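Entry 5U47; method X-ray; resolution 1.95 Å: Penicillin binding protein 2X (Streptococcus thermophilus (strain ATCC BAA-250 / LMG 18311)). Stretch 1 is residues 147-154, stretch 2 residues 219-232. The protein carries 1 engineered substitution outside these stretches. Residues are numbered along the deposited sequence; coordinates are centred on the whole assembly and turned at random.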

# COMPACT_ATOMS: atom_id res chain seq x y z
N GLY A 147 -2.83 -3.11 17.50
CA GLY A 147 -1.48 -2.77 17.97
C GLY A 147 -0.42 -2.78 16.84
O GLY A 147 -0.51 -1.98 15.89
N THR A 148 0.58 -3.66 16.98
CA THR A 148 1.64 -3.82 15.96
C THR A 148 1.08 -4.70 14.85
O THR A 148 1.10 -5.95 14.93
CB THR A 148 2.90 -4.40 16.59
OG1 THR A 148 3.33 -3.52 17.66
CG2 THR A 148 3.99 -4.53 15.57
N PHE A 149 0.57 -4.05 13.81
CA PHE A 149 -0.18 -4.71 12.75
C PHE A 149 -0.20 -3.78 11.55
O PHE A 149 -0.86 -2.74 11.60
CB PHE A 149 -1.61 -4.96 13.28
CG PHE A 149 -2.58 -5.57 12.29
CD1 PHE A 149 -3.17 -4.81 11.30
CD2 PHE A 149 -2.96 -6.90 12.41
CE1 PHE A 149 -4.07 -5.37 10.40
CE2 PHE A 149 -3.87 -7.47 11.54
CZ PHE A 149 -4.44 -6.70 10.54
N ALA A 150 0.53 -4.14 10.50
CA ALA A 150 0.63 -3.32 9.25
C ALA A 150 0.72 -1.85 9.58
O ALA A 150 0.08 -1.01 8.93
CB ALA A 150 -0.58 -3.58 8.39
N SER A 151 1.54 -1.52 10.56
CA SER A 151 1.56 -0.16 11.07
C SER A 151 1.97 0.90 10.06
O SER A 151 1.26 1.91 9.89
CB SER A 151 2.42 -0.08 12.34
OG SER A 151 1.80 -0.83 13.37
N GLU A 152 3.09 0.67 9.39
CA GLU A 152 3.52 1.61 8.36
C GLU A 152 2.49 1.72 7.21
O GLU A 152 2.27 2.80 6.68
CB GLU A 152 4.93 1.28 7.85
CG GLU A 152 6.02 1.60 8.87
CD GLU A 152 6.14 0.64 10.04
OE1 GLU A 152 5.49 -0.47 10.08
OE2 GLU A 152 6.93 1.00 10.94
N PHE A 153 1.86 0.61 6.85
CA PHE A 153 0.83 0.64 5.81
C PHE A 153 -0.37 1.53 6.21
O PHE A 153 -0.81 2.41 5.44
CB PHE A 153 0.39 -0.77 5.49
CG PHE A 153 -0.85 -0.85 4.65
CD1 PHE A 153 -0.78 -0.65 3.28
CD2 PHE A 153 -2.07 -1.14 5.24
CE1 PHE A 153 -1.94 -0.74 2.51
CE2 PHE A 153 -3.23 -1.25 4.47
CZ PHE A 153 -3.15 -1.05 3.10
N LEU A 154 -0.89 1.30 7.42
CA LEU A 154 -2.05 2.06 7.91
C LEU A 154 -1.75 3.53 8.12
O LEU A 154 -2.56 4.38 7.78
CB LEU A 154 -2.56 1.47 9.23
CG LEU A 154 -3.16 0.08 9.17
CD1 LEU A 154 -3.46 -0.43 10.57
CD2 LEU A 154 -4.42 0.07 8.31
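Stretch 2, residues 219-232: YTTLSAPLQTFLET

A helix that packs against the start of another often does so with one polar anchor set beside a patch of apolar contacts, and penicillin binding protein 2X offers a compact example. Stretch 2 enters as the end of a strand, at Tyr 219 and Thr 220, turns through Thr 221 to Ser 223, and runs as a helix from Ala 224 onward. Tyr 219 stays clear of stretch 1, but Thr 220 points toward it and sets its CG2 4.2 Å from CE2 of Phe 153, at the edge of that ring. Leu 222 makes the broader contact. With chi1 m and chi2 t, its CD1 lies 3.7 Å from Phe 153 CE2, 4.0 Å from Ala 150 CB and 4.4 Å from Phe 149 CE1, so one methyl joins three residues of stretch 1.

Ser 223 turns away and caps the new helix, its OG accepting a weak bond from Leu 226 N. The helix then meets Phe 149, whose t rotamer carries the ring to the helix surface. Ala 224 CB is 3.8 Å from Phe 149 CZ. One turn on, Gln 227 lays CG over a face of the ring, 3.6 Å from Phe 149 CE2, a CH-pi contact. Thr 228, the nearest backbone neighbour of Phe 149 (CA to CA, 6.7 Å), brings OG1 to 3.5 Å from CE2 of Phe 149 at the ring edge, while that hydroxyl donates to Ala 224 O.

The anchor is Glu 231. Its OE2 accepts from Ala 150 N at 2.9 Å and 165°, and also from Gln 227 NE2 at 2.8 Å. Ala 150 is the N-cap residue of the helix in stretch 1, so the carboxylate binds where that helix starts. Water 1 extends the link, accepting from Ser 151 N at 3.2 Å and lying 3.0 Å from Glu 231 OE1.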

# COMPACT_ATOMS: atom_id res chain seq x y z
N TYR A 219 -12.61 -0.53 3.29
CA TYR A 219 -12.28 -1.92 3.51
C TYR A 219 -11.03 -2.19 2.70
O TYR A 219 -11.06 -2.11 1.47
CB TYR A 219 -13.40 -2.86 3.03
CG TYR A 219 -14.66 -2.76 3.86
CD1 TYR A 219 -15.54 -1.70 3.71
CD2 TYR A 219 -14.98 -3.75 4.79
CE1 TYR A 219 -16.70 -1.60 4.48
CE2 TYR A 219 -16.14 -3.65 5.57
CZ TYR A 219 -17.00 -2.58 5.39
OH TYR A 219 -18.13 -2.49 6.15
N THR A 220 -9.93 -2.46 3.37
CA THR A 220 -8.71 -2.80 2.68
C THR A 220 -8.76 -4.24 2.22
O THR A 220 -9.68 -5.01 2.57
CB THR A 220 -7.47 -2.59 3.57
OG1 THR A 220 -7.49 -3.52 4.66
CG2 THR A 220 -7.42 -1.18 4.08
N THR A 221 -7.78 -4.62 1.40
CA THR A 221 -7.66 -5.98 0.90
C THR A 221 -7.01 -6.91 1.91
O THR A 221 -6.98 -8.13 1.70
CB THR A 221 -6.80 -6.00 -0.39
OG1 THR A 221 -5.58 -5.33 -0.14
CG2 THR A 221 -7.53 -5.31 -1.51
N LEU A 222 -6.47 -6.35 2.99
CA LEU A 222 -5.77 -7.15 4.00
C LEU A 222 -6.67 -8.19 4.68
O LEU A 222 -7.86 -7.99 4.82
CB LEU A 222 -5.16 -6.28 5.10
CG LEU A 222 -4.13 -5.20 4.79
CD1 LEU A 222 -3.71 -4.55 6.11
CD2 LEU A 222 -2.91 -5.71 4.05
N SER A 223 -6.06 -9.31 5.04
CA SER A 223 -6.68 -10.36 5.81
C SER A 223 -6.07 -10.26 7.20
O SER A 223 -4.88 -10.57 7.37
CB SER A 223 -6.32 -11.71 5.22
OG SER A 223 -6.69 -12.77 6.09
N ALA A 224 -6.85 -9.79 8.17
CA ALA A 224 -6.32 -9.67 9.53
C ALA A 224 -5.68 -10.94 10.08
O ALA A 224 -4.58 -10.86 10.66
CB ALA A 224 -7.35 -9.08 10.50
N PRO A 225 -6.32 -12.12 9.90
CA PRO A 225 -5.70 -13.36 10.39
C PRO A 225 -4.33 -13.63 9.77
O PRO A 225 -3.37 -13.97 10.47
CB PRO A 225 -6.69 -14.47 9.96
CG PRO A 225 -8.01 -13.77 9.80
CD PRO A 225 -7.69 -12.36 9.41
N LEU A 226 -4.24 -13.47 8.45
CA LEU A 226 -2.97 -13.70 7.76
C LEU A 226 -1.95 -12.66 8.19
O LEU A 226 -0.78 -12.99 8.43
CB LEU A 226 -3.15 -13.63 6.24
CG LEU A 226 -1.89 -13.96 5.43
CD1 LEU A 226 -1.48 -15.39 5.70
CD2 LEU A 226 -2.13 -13.74 3.95
N GLN A 227 -2.38 -11.41 8.26
CA GLN A 227 -1.49 -10.31 8.66
C GLN A 227 -0.91 -10.56 10.06
O GLN A 227 0.28 -10.37 10.27
CB GLN A 227 -2.22 -8.99 8.64
CG GLN A 227 -1.37 -7.77 9.03
CD GLN A 227 -0.41 -7.33 7.93
OE1 GLN A 227 -0.77 -7.25 6.75
NE2 GLN A 227 0.80 -6.97 8.32
N THR A 228 -1.77 -10.96 11.00
CA THR A 228 -1.36 -11.25 12.39
C THR A 228 -0.30 -12.33 12.41
O THR A 228 0.72 -12.22 13.08
CB THR A 228 -2.59 -11.63 13.27
OG1 THR A 228 -3.47 -10.50 13.30
CG2 THR A 228 -2.20 -11.97 14.71
N PHE A 229 -0.52 -13.36 11.60
CA PHE A 229 0.41 -14.46 11.49
C PHE A 229 1.73 -14.00 10.87
O PHE A 229 2.79 -14.39 11.34
CB PHE A 229 -0.25 -15.57 10.67
CG PHE A 229 0.49 -16.84 10.68
CD1 PHE A 229 0.23 -17.79 11.65
CD2 PHE A 229 1.42 -17.11 9.70
CE1 PHE A 229 0.91 -18.99 11.65
CE2 PHE A 229 2.10 -18.29 9.70
CZ PHE A 229 1.86 -19.24 10.68
N LEU A 230 1.66 -13.15 9.84
CA LEU A 230 2.87 -12.62 9.21
C LEU A 230 3.74 -11.81 10.19
O LEU A 230 4.98 -11.92 10.16
CB LEU A 230 2.51 -11.72 8.01
CG LEU A 230 3.67 -11.00 7.33
CD1 LEU A 230 4.67 -11.99 6.79
CD2 LEU A 230 3.19 -10.08 6.23
N GLU A 231 3.10 -11.00 11.03
CA GLU A 231 3.82 -10.16 12.02
C GLU A 231 4.64 -11.03 12.97
O GLU A 231 5.80 -10.75 13.24
CB GLU A 231 2.85 -9.27 12.83
CG GLU A 231 2.04 -8.24 12.03
CD GLU A 231 2.79 -6.98 11.57
OE1 GLU A 231 3.79 -6.60 12.22
OE2 GLU A 231 2.36 -6.33 10.57
N THR A 232 4.04 -12.10 13.46
CA THR A 232 4.72 -13.03 14.34
C THR A 232 5.93 -13.67 13.65
O THR A 232 7.02 -13.70 14.21
CB THR A 232 3.77 -14.14 14.80
OG1 THR A 232 2.62 -13.56 15.40
CG2 THR A 232 4.45 -15.10 15.75
O HOH W 1 3.74 -3.60 11.71